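Local coordinates for DNA polymerase sliding clamp (Archaeoglobus fulgidus, PDB 1RWZ), which forms a homotrimeric ring around DNA and probably serves as a moving platform that tethers DNA polymerase and other DNA-processing proteins during replication, at residues Met1-Lys12 with Ile81-Glu92; Phe29-Arg37 with Ile48-Phe56. All coordinates share one frame; numbering follows the deposited sequence.

Overall arrangement
Contacts 1 and 2 each join antiparallel strands of the N-terminal domain, but in different sheets. Contact 1 pairs two inner strands, 2-7 and 86-91, of a five-stranded sheet and goes on into the start of helix 8-19; contact 2 is the hairpin of strands 33-39 and 45-52. Both are partly buried, with centres about 13 Å apart, and their buried sides meet: Phe29 lies on Ile2, and Phe56 on Val4 and Met6. Helix 8-19, begun in contact 1, later covers Ser36, Val49 and Ile51 of contact 2. The opposite sides carry the charged groups: contact 1 brings two acids together among Ile5, Leu86 and Ile90, while contact 2 lines up an arginine, a histidine and an aspartate.

Contact 1: residues Met1-Lys12 with Ile81-Glu92; sequences MIDVIMTGELLK and ISTKDLVELIVE
Leu89 lays its CB and CD1 against CG2 of Val4, the nearer pair (Val4 CG2 to Leu89 CB) being 3.7 Å apart, and its CD1 also reaches the sulfur of Met6. These residues belong to an antiparallel pair, 2-7 and 86-91, two inner strands of a five-stranded sheet in the N-terminal PCNA domain. Ile2, Val4 and Met6 each exchange two backbone hydrogen bonds with Val91, Leu89 and Val87, and their side chains share one buried face. Leu11, from the helix that follows, packs onto this face, crossing Val87 at about a right angle. CG anti to the backbone N (chi1 179°) carries its branch to the sheet, where Leu11 CD2 lies 3.8 Å from Val87 CG1 and also near Leu89 CD2.

The other face carries Asp3, Ile5, Glu88 and Ile90. Asp3 OD1 comes 2.5 Å from Glu88 OE2, with the carboxylate planes only 27° apart; at so short an approach one of the two acids probably holds a proton. Ile5 CG1 packs against CB and CG of Glu88, while Glu88 OE1 has a long, weak ion pair with Lys100.

Where strand 2-7 gives way to helix 8-19, Thr7 is the N-cap, its OG1 accepting from Leu10 N. The turn at Ser82-Asp85 meets this helix start: Asp85 O takes Gly8 N at 2.7 Å and Thr83 O takes Glu9 N. Lys12 bends at its last two torsions, and its NZ donates to Ser78 O and, at 2.9 Å, to Ile81 O.

Contact 2: residues Phe29-Arg37 with Ile48-Phe56; sequences FLEKGLHSR and IVDIPKDSF
Asp50 OD2 is gripped by His35 ND1 at 2.8 Å and by a water that also donates to Leu34 O. The acceptor lies near the ring plane of His35, whereas ND1 meets OD2 from above the carboxylate plane, 43° out of it. At the ring's other nitrogen, Arg37 NE donates to His35 NE2 at 3.0 Å, in the planes of both groups. The ring is thus held between a donor at NE2 and an acceptor at ND1, which fixes its rotation and is consistent with a neutral imidazole protonated on ND1. Ile48 CG2 approaches CE1 of the same ring obliquely, at 3.6 Å.

This row lies along one side of a beta hairpin, strands 33-39 and 45-52, in which Leu34 pairs with Ile51 and Ser36 with Val49 through paired backbone bonds. Beside the turn Leu30-Gly33, away from the hairpin's own turn, Lys53 N donates to Lys32 O. On the opposite side, Leu34 and Ile51 run alongside each other, and Leu34 CB sits at the edge of the Phe56 ring, 4.0 Å from CZ.

Val49 and Ile51 rest on Val14 of helix 8-19, Leu34 leans on Ile27 of the adjoining strand 24-30, and strand 232-238 flanks strand 45-52 on its other edge.

Contact 1: residues Met1-Lys12 with Ile81-Glu92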
# COMPACT_ATOMS: atom_id res chain seq x y z
N MET A 1 -11.18 -31.54 26.75
CA MET A 1 -11.33 -30.62 25.59
C MET A 1 -10.81 -29.22 25.89
O MET A 1 -10.76 -28.80 27.05
CB MET A 1 -12.81 -30.51 25.19
CG MET A 1 -13.05 -29.47 24.08
SD MET A 1 -14.76 -28.92 23.92
CE MET A 1 -15.31 -29.90 22.52
N ILE A 2 -10.43 -28.52 24.84
CA ILE A 2 -9.94 -27.15 24.93
C ILE A 2 -10.91 -26.32 24.11
O ILE A 2 -11.22 -26.66 22.97
CB ILE A 2 -8.54 -27.00 24.33
CG1 ILE A 2 -7.51 -27.71 25.21
CG2 ILE A 2 -8.19 -25.53 24.16
CD1 ILE A 2 -6.12 -27.76 24.60
N ASP A 3 -11.40 -25.23 24.68
CA ASP A 3 -12.31 -24.35 23.96
C ASP A 3 -12.08 -22.94 24.47
O ASP A 3 -12.45 -22.60 25.59
CB ASP A 3 -13.76 -24.77 24.19
CG ASP A 3 -14.74 -23.89 23.44
OD1 ASP A 3 -14.34 -23.26 22.44
OD2 ASP A 3 -15.93 -23.85 23.84
N VAL A 4 -11.45 -22.12 23.63
CA VAL A 4 -11.16 -20.74 24.00
C VAL A 4 -11.61 -19.77 22.93
O VAL A 4 -11.73 -20.12 21.76
CB VAL A 4 -9.64 -20.55 24.24
CG1 VAL A 4 -9.14 -21.56 25.27
CG2 VAL A 4 -8.86 -20.71 22.94
N ILE A 5 -11.87 -18.53 23.34
CA ILE A 5 -12.29 -17.49 22.41
C ILE A 5 -11.40 -16.29 22.67
O ILE A 5 -11.22 -15.87 23.82
CB ILE A 5 -13.77 -17.13 22.60
CG1 ILE A 5 -14.64 -18.36 22.27
CG2 ILE A 5 -14.15 -15.96 21.69
CD1 ILE A 5 -16.15 -18.11 22.35
N MET A 6 -10.82 -15.75 21.60
CA MET A 6 -9.90 -14.63 21.70
C MET A 6 -10.14 -13.67 20.54
O MET A 6 -10.77 -14.04 19.55
CB MET A 6 -8.47 -15.16 21.63
CG MET A 6 -8.14 -15.82 20.29
SD MET A 6 -6.81 -17.05 20.40
CE MET A 6 -5.46 -16.02 20.82
N THR A 7 -9.64 -12.44 20.64
CA THR A 7 -9.81 -11.49 19.55
C THR A 7 -8.91 -11.90 18.39
O THR A 7 -7.86 -12.52 18.59
CB THR A 7 -9.44 -10.05 19.95
OG1 THR A 7 -8.02 -9.95 20.13
CG2 THR A 7 -10.14 -9.67 21.25
N GLY A 8 -9.33 -11.56 17.17
CA GLY A 8 -8.54 -11.89 16.00
C GLY A 8 -7.15 -11.29 16.08
O GLY A 8 -6.16 -11.95 15.73
N GLU A 9 -7.06 -10.05 16.55
CA GLU A 9 -5.76 -9.39 16.66
C GLU A 9 -4.84 -10.16 17.60
O GLU A 9 -3.64 -10.27 17.35
CB GLU A 9 -5.93 -7.95 17.15
CG GLU A 9 -4.62 -7.19 17.31
CD GLU A 9 -4.80 -5.77 17.81
OE1 GLU A 9 -5.78 -5.51 18.54
OE2 GLU A 9 -3.95 -4.91 17.48
N LEU A 10 -5.39 -10.69 18.68
CA LEU A 10 -4.57 -11.44 19.63
C LEU A 10 -3.98 -12.67 18.95
O LEU A 10 -2.78 -12.94 19.06
CB LEU A 10 -5.40 -11.85 20.85
CG LEU A 10 -4.68 -12.58 21.99
CD1 LEU A 10 -3.43 -11.81 22.42
CD2 LEU A 10 -5.65 -12.73 23.15
N LEU A 11 -4.80 -13.43 18.24
CA LEU A 11 -4.30 -14.63 17.57
C LEU A 11 -3.30 -14.28 16.46
O LEU A 11 -2.24 -14.91 16.35
CB LEU A 11 -5.47 -15.43 16.98
CG LEU A 11 -5.09 -16.72 16.23
CD1 LEU A 11 -4.22 -17.61 17.10
CD2 LEU A 11 -6.35 -17.46 15.83
N LYS A 12 -3.63 -13.28 15.66
CA LYS A 12 -2.76 -12.88 14.55
C LYS A 12 -1.39 -12.41 15.02
O LYS A 12 -0.36 -12.79 14.45
CB LYS A 12 -3.44 -11.77 13.73
CG LYS A 12 -4.73 -12.23 13.03
CD LYS A 12 -5.58 -11.06 12.53
CE LYS A 12 -4.92 -10.29 11.39
NZ LYS A 12 -4.89 -11.07 10.12
N ILE A 81 -8.32 -13.80 8.68
CA ILE A 81 -9.05 -13.41 9.88
C ILE A 81 -8.87 -11.91 10.11
O ILE A 81 -7.77 -11.37 9.93
CB ILE A 81 -8.52 -14.16 11.13
CG1 ILE A 81 -8.69 -15.67 10.94
CG2 ILE A 81 -9.26 -13.69 12.38
CD1 ILE A 81 -8.16 -16.51 12.09
N SER A 82 -9.95 -11.24 10.49
CA SER A 82 -9.91 -9.81 10.74
C SER A 82 -9.50 -9.55 12.19
O SER A 82 -9.79 -10.36 13.07
CB SER A 82 -11.28 -9.18 10.48
OG SER A 82 -11.31 -7.83 10.91
N THR A 83 -8.81 -8.44 12.43
CA THR A 83 -8.39 -8.11 13.79
C THR A 83 -9.61 -7.92 14.68
O THR A 83 -9.54 -8.09 15.90
CB THR A 83 -7.55 -6.81 13.82
OG1 THR A 83 -8.30 -5.73 13.26
CG2 THR A 83 -6.26 -7.00 13.04
N LYS A 84 -10.74 -7.57 14.06
CA LYS A 84 -11.99 -7.35 14.79
C LYS A 84 -12.90 -8.58 14.88
O LYS A 84 -13.98 -8.52 15.47
CB LYS A 84 -12.75 -6.18 14.16
CG LYS A 84 -12.08 -4.84 14.38
CD LYS A 84 -12.92 -3.70 13.83
CE LYS A 84 -12.32 -2.35 14.21
NZ LYS A 84 -13.17 -1.22 13.73
N ASP A 85 -12.46 -9.69 14.31
CA ASP A 85 -13.23 -10.93 14.37
C ASP A 85 -12.95 -11.56 15.74
O ASP A 85 -11.89 -11.31 16.33
CB ASP A 85 -12.75 -11.93 13.31
CG ASP A 85 -13.30 -11.64 11.93
OD1 ASP A 85 -12.68 -12.12 10.95
OD2 ASP A 85 -14.34 -10.96 11.82
N LEU A 86 -13.89 -12.34 16.25
CA LEU A 86 -13.65 -13.07 17.49
C LEU A 86 -13.33 -14.46 16.96
O LEU A 86 -14.00 -14.95 16.04
CB LEU A 86 -14.89 -13.15 18.38
CG LEU A 86 -15.10 -12.03 19.40
CD1 LEU A 86 -16.22 -12.45 20.36
CD2 LEU A 86 -13.82 -11.78 20.18
N VAL A 87 -12.30 -15.09 17.50
CA VAL A 87 -11.91 -16.42 17.03
C VAL A 87 -12.01 -17.45 18.13
O VAL A 87 -11.57 -17.21 19.26
CB VAL A 87 -10.46 -16.42 16.51
CG1 VAL A 87 -10.16 -17.75 15.83
CG2 VAL A 87 -10.25 -15.26 15.55
N GLU A 88 -12.59 -18.60 17.81
CA GLU A 88 -12.71 -19.68 18.78
C GLU A 88 -11.78 -20.81 18.36
O GLU A 88 -11.72 -21.19 17.19
CB GLU A 88 -14.16 -20.19 18.85
CG GLU A 88 -14.38 -21.35 19.82
CD GLU A 88 -15.85 -21.70 20.00
OE1 GLU A 88 -16.64 -21.44 19.07
OE2 GLU A 88 -16.22 -22.24 21.06
N LEU A 89 -11.01 -21.33 19.32
CA LEU A 89 -10.10 -22.43 19.06
C LEU A 89 -10.63 -23.62 19.83
O LEU A 89 -10.93 -23.51 21.02
CB LEU A 89 -8.68 -22.10 19.55
CG LEU A 89 -8.00 -20.87 18.96
CD1 LEU A 89 -6.61 -20.73 19.57
CD2 LEU A 89 -7.91 -21.00 17.45
N ILE A 90 -10.76 -24.76 19.16
CA ILE A 90 -11.27 -25.95 19.80
C ILE A 90 -10.41 -27.17 19.50
O ILE A 90 -10.00 -27.39 18.36
CB ILE A 90 -12.71 -26.28 19.34
CG1 ILE A 90 -13.65 -25.11 19.66
CG2 ILE A 90 -13.20 -27.55 20.01
CD1 ILE A 90 -15.05 -25.30 19.09
N VAL A 91 -10.13 -27.96 20.54
CA VAL A 91 -9.38 -29.20 20.40
C VAL A 91 -10.19 -30.21 21.19
O VAL A 91 -10.17 -30.21 22.42
CB VAL A 91 -7.96 -29.10 20.99
CG1 VAL A 91 -7.24 -30.44 20.82
CG2 VAL A 91 -7.18 -28.01 20.28
N GLU A 92 -10.91 -31.06 20.47
CA GLU A 92 -11.76 -32.07 21.10
C GLU A 92 -11.02 -33.38 21.37
O GLU A 92 -11.35 -34.10 22.31
CB GLU A 92 -12.98 -32.34 20.21
CG GLU A 92 -13.70 -31.09 19.78
CD GLU A 92 -14.93 -31.38 18.95
OE1 GLU A 92 -14.81 -32.08 17.93
OE2 GLU A 92 -16.02 -30.90 19.33

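Contact 2: residues Phe29-Arg37 with Ile48-Phe56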
# COMPACT_ATOMS: atom_id res chain seq x y z
N PHE A 29 -1.69 -25.27 26.81
CA PHE A 29 -2.89 -24.66 27.36
C PHE A 29 -2.85 -25.03 28.83
O PHE A 29 -3.19 -26.15 29.21
CB PHE A 29 -4.15 -25.20 26.68
CG PHE A 29 -4.37 -24.65 25.31
CD1 PHE A 29 -3.74 -25.21 24.21
CD2 PHE A 29 -5.18 -23.54 25.12
CE1 PHE A 29 -3.91 -24.67 22.93
CE2 PHE A 29 -5.36 -22.99 23.85
CZ PHE A 29 -4.73 -23.56 22.75
N LEU A 30 -2.41 -24.08 29.64
CA LEU A 30 -2.28 -24.29 31.08
C LEU A 30 -3.45 -23.67 31.83
O LEU A 30 -4.21 -22.88 31.27
CB LEU A 30 -0.98 -23.66 31.58
CG LEU A 30 0.28 -24.00 30.77
CD1 LEU A 30 1.45 -23.20 31.31
CD2 LEU A 30 0.56 -25.49 30.83
N GLU A 31 -3.60 -24.04 33.10
CA GLU A 31 -4.69 -23.49 33.89
C GLU A 31 -4.61 -21.96 33.93
O GLU A 31 -5.63 -21.28 33.91
CB GLU A 31 -4.66 -24.05 35.31
CG GLU A 31 -5.00 -25.54 35.40
CD GLU A 31 -6.44 -25.84 35.00
OE1 GLU A 31 -6.78 -27.04 34.88
OE2 GLU A 31 -7.23 -24.89 34.82
N LYS A 32 -3.39 -21.45 33.97
CA LYS A 32 -3.16 -20.00 34.04
C LYS A 32 -3.24 -19.29 32.69
O LYS A 32 -3.31 -18.05 32.64
CB LYS A 32 -1.79 -19.73 34.68
CG LYS A 32 -0.60 -20.08 33.80
CD LYS A 32 0.49 -20.84 34.56
CE LYS A 32 0.26 -22.36 34.55
NZ LYS A 32 -1.04 -22.79 35.14
N GLY A 33 -3.24 -20.05 31.60
CA GLY A 33 -3.32 -19.44 30.28
C GLY A 33 -2.48 -20.16 29.24
O GLY A 33 -1.99 -21.27 29.47
N LEU A 34 -2.31 -19.53 28.08
CA LEU A 34 -1.54 -20.11 26.99
C LEU A 34 -0.06 -19.76 27.09
O LEU A 34 0.31 -18.62 27.40
CB LEU A 34 -2.11 -19.64 25.65
CG LEU A 34 -1.47 -20.14 24.34
CD1 LEU A 34 -2.49 -20.03 23.22
CD2 LEU A 34 -0.22 -19.33 24.01
N HIS A 35 0.80 -20.74 26.82
CA HIS A 35 2.24 -20.54 26.86
C HIS A 35 2.90 -21.26 25.68
O HIS A 35 2.49 -22.35 25.31
CB HIS A 35 2.82 -21.10 28.16
CG HIS A 35 4.32 -21.00 28.24
ND1 HIS A 35 4.97 -19.82 28.50
CD2 HIS A 35 5.28 -21.93 28.04
CE1 HIS A 35 6.28 -20.02 28.46
NE2 HIS A 35 6.49 -21.29 28.18
N SER A 36 3.92 -20.63 25.10
CA SER A 36 4.66 -21.23 24.00
C SER A 36 6.05 -20.60 23.92
O SER A 36 6.19 -19.38 24.04
CB SER A 36 3.93 -21.03 22.67
OG SER A 36 4.59 -21.73 21.62
N ARG A 37 7.06 -21.43 23.72
CA ARG A 37 8.43 -20.93 23.63
C ARG A 37 9.15 -21.68 22.51
O ARG A 37 8.85 -22.86 22.26
CB ARG A 37 9.16 -21.15 24.95
CG ARG A 37 9.41 -22.62 25.26
CD ARG A 37 10.05 -22.83 26.62
NE ARG A 37 9.10 -22.66 27.71
CZ ARG A 37 9.33 -23.06 28.95
NH1 ARG A 37 10.49 -23.64 29.25
NH2 ARG A 37 8.42 -22.87 29.90
N ILE A 48 9.23 -16.23 23.74
CA ILE A 48 8.46 -16.80 24.83
C ILE A 48 7.14 -16.04 24.83
O ILE A 48 7.13 -14.83 25.03
CB ILE A 48 9.14 -16.59 26.18
CG1 ILE A 48 10.58 -17.12 26.14
CG2 ILE A 48 8.34 -17.28 27.27
CD1 ILE A 48 11.44 -16.66 27.32
N VAL A 49 6.05 -16.76 24.60
CA VAL A 49 4.72 -16.16 24.55
C VAL A 49 3.85 -16.61 25.71
O VAL A 49 3.76 -17.80 26.02
CB VAL A 49 3.97 -16.54 23.24
CG1 VAL A 49 2.54 -16.00 23.28
CG2 VAL A 49 4.71 -15.97 22.03
N ASP A 50 3.20 -15.64 26.35
CA ASP A 50 2.31 -15.93 27.46
C ASP A 50 1.03 -15.12 27.30
O ASP A 50 1.08 -13.89 27.19
CB ASP A 50 2.95 -15.57 28.81
CG ASP A 50 3.97 -16.60 29.26
OD1 ASP A 50 5.18 -16.30 29.21
OD2 ASP A 50 3.56 -17.71 29.66
N ILE A 51 -0.11 -15.81 27.27
CA ILE A 51 -1.40 -15.14 27.19
C ILE A 51 -2.18 -15.60 28.42
O ILE A 51 -2.71 -16.71 28.45
CB ILE A 51 -2.22 -15.53 25.94
CG1 ILE A 51 -1.40 -15.33 24.67
CG2 ILE A 51 -3.49 -14.66 25.87
CD1 ILE A 51 -2.17 -15.68 23.39
N PRO A 52 -2.25 -14.76 29.46
CA PRO A 52 -2.98 -15.11 30.69
C PRO A 52 -4.43 -15.44 30.36
O PRO A 52 -5.01 -14.86 29.44
CB PRO A 52 -2.86 -13.85 31.54
CG PRO A 52 -1.57 -13.23 31.06
CD PRO A 52 -1.66 -13.41 29.57
N LYS A 53 -5.03 -16.36 31.12
CA LYS A 53 -6.41 -16.74 30.87
C LYS A 53 -7.36 -15.55 30.82
O LYS A 53 -8.32 -15.56 30.05
CB LYS A 53 -6.88 -17.73 31.94
CG LYS A 53 -6.87 -17.19 33.35
CD LYS A 53 -7.35 -18.25 34.34
CE LYS A 53 -7.35 -17.71 35.76
NZ LYS A 53 -7.81 -18.73 36.74
N ASP A 54 -7.10 -14.53 31.63
CA ASP A 54 -7.98 -13.37 31.65
C ASP A 54 -7.90 -12.49 30.40
O ASP A 54 -8.68 -11.56 30.25
CB ASP A 54 -7.73 -12.53 32.91
CG ASP A 54 -8.15 -13.27 34.18
OD1 ASP A 54 -9.23 -13.90 34.17
OD2 ASP A 54 -7.41 -13.22 35.18
N SER A 55 -6.96 -12.79 29.50
CA SER A 55 -6.83 -12.02 28.27
C SER A 55 -7.77 -12.59 27.20
O SER A 55 -7.99 -11.98 26.16
CB SER A 55 -5.39 -12.03 27.76
OG SER A 55 -4.57 -11.22 28.60
N PHE A 56 -8.30 -13.78 27.48
CA PHE A 56 -9.24 -14.45 26.58
C PHE A 56 -10.67 -14.02 26.92
O PHE A 56 -10.94 -13.62 28.06
CB PHE A 56 -9.16 -15.97 26.77
CG PHE A 56 -7.93 -16.60 26.20
CD1 PHE A 56 -7.93 -17.14 24.92
CD2 PHE A 56 -6.76 -16.66 26.95
CE1 PHE A 56 -6.79 -17.75 24.40
CE2 PHE A 56 -5.61 -17.26 26.44
CZ PHE A 56 -5.62 -17.80 25.16
O HOH W 1 0.58 -18.24 30.44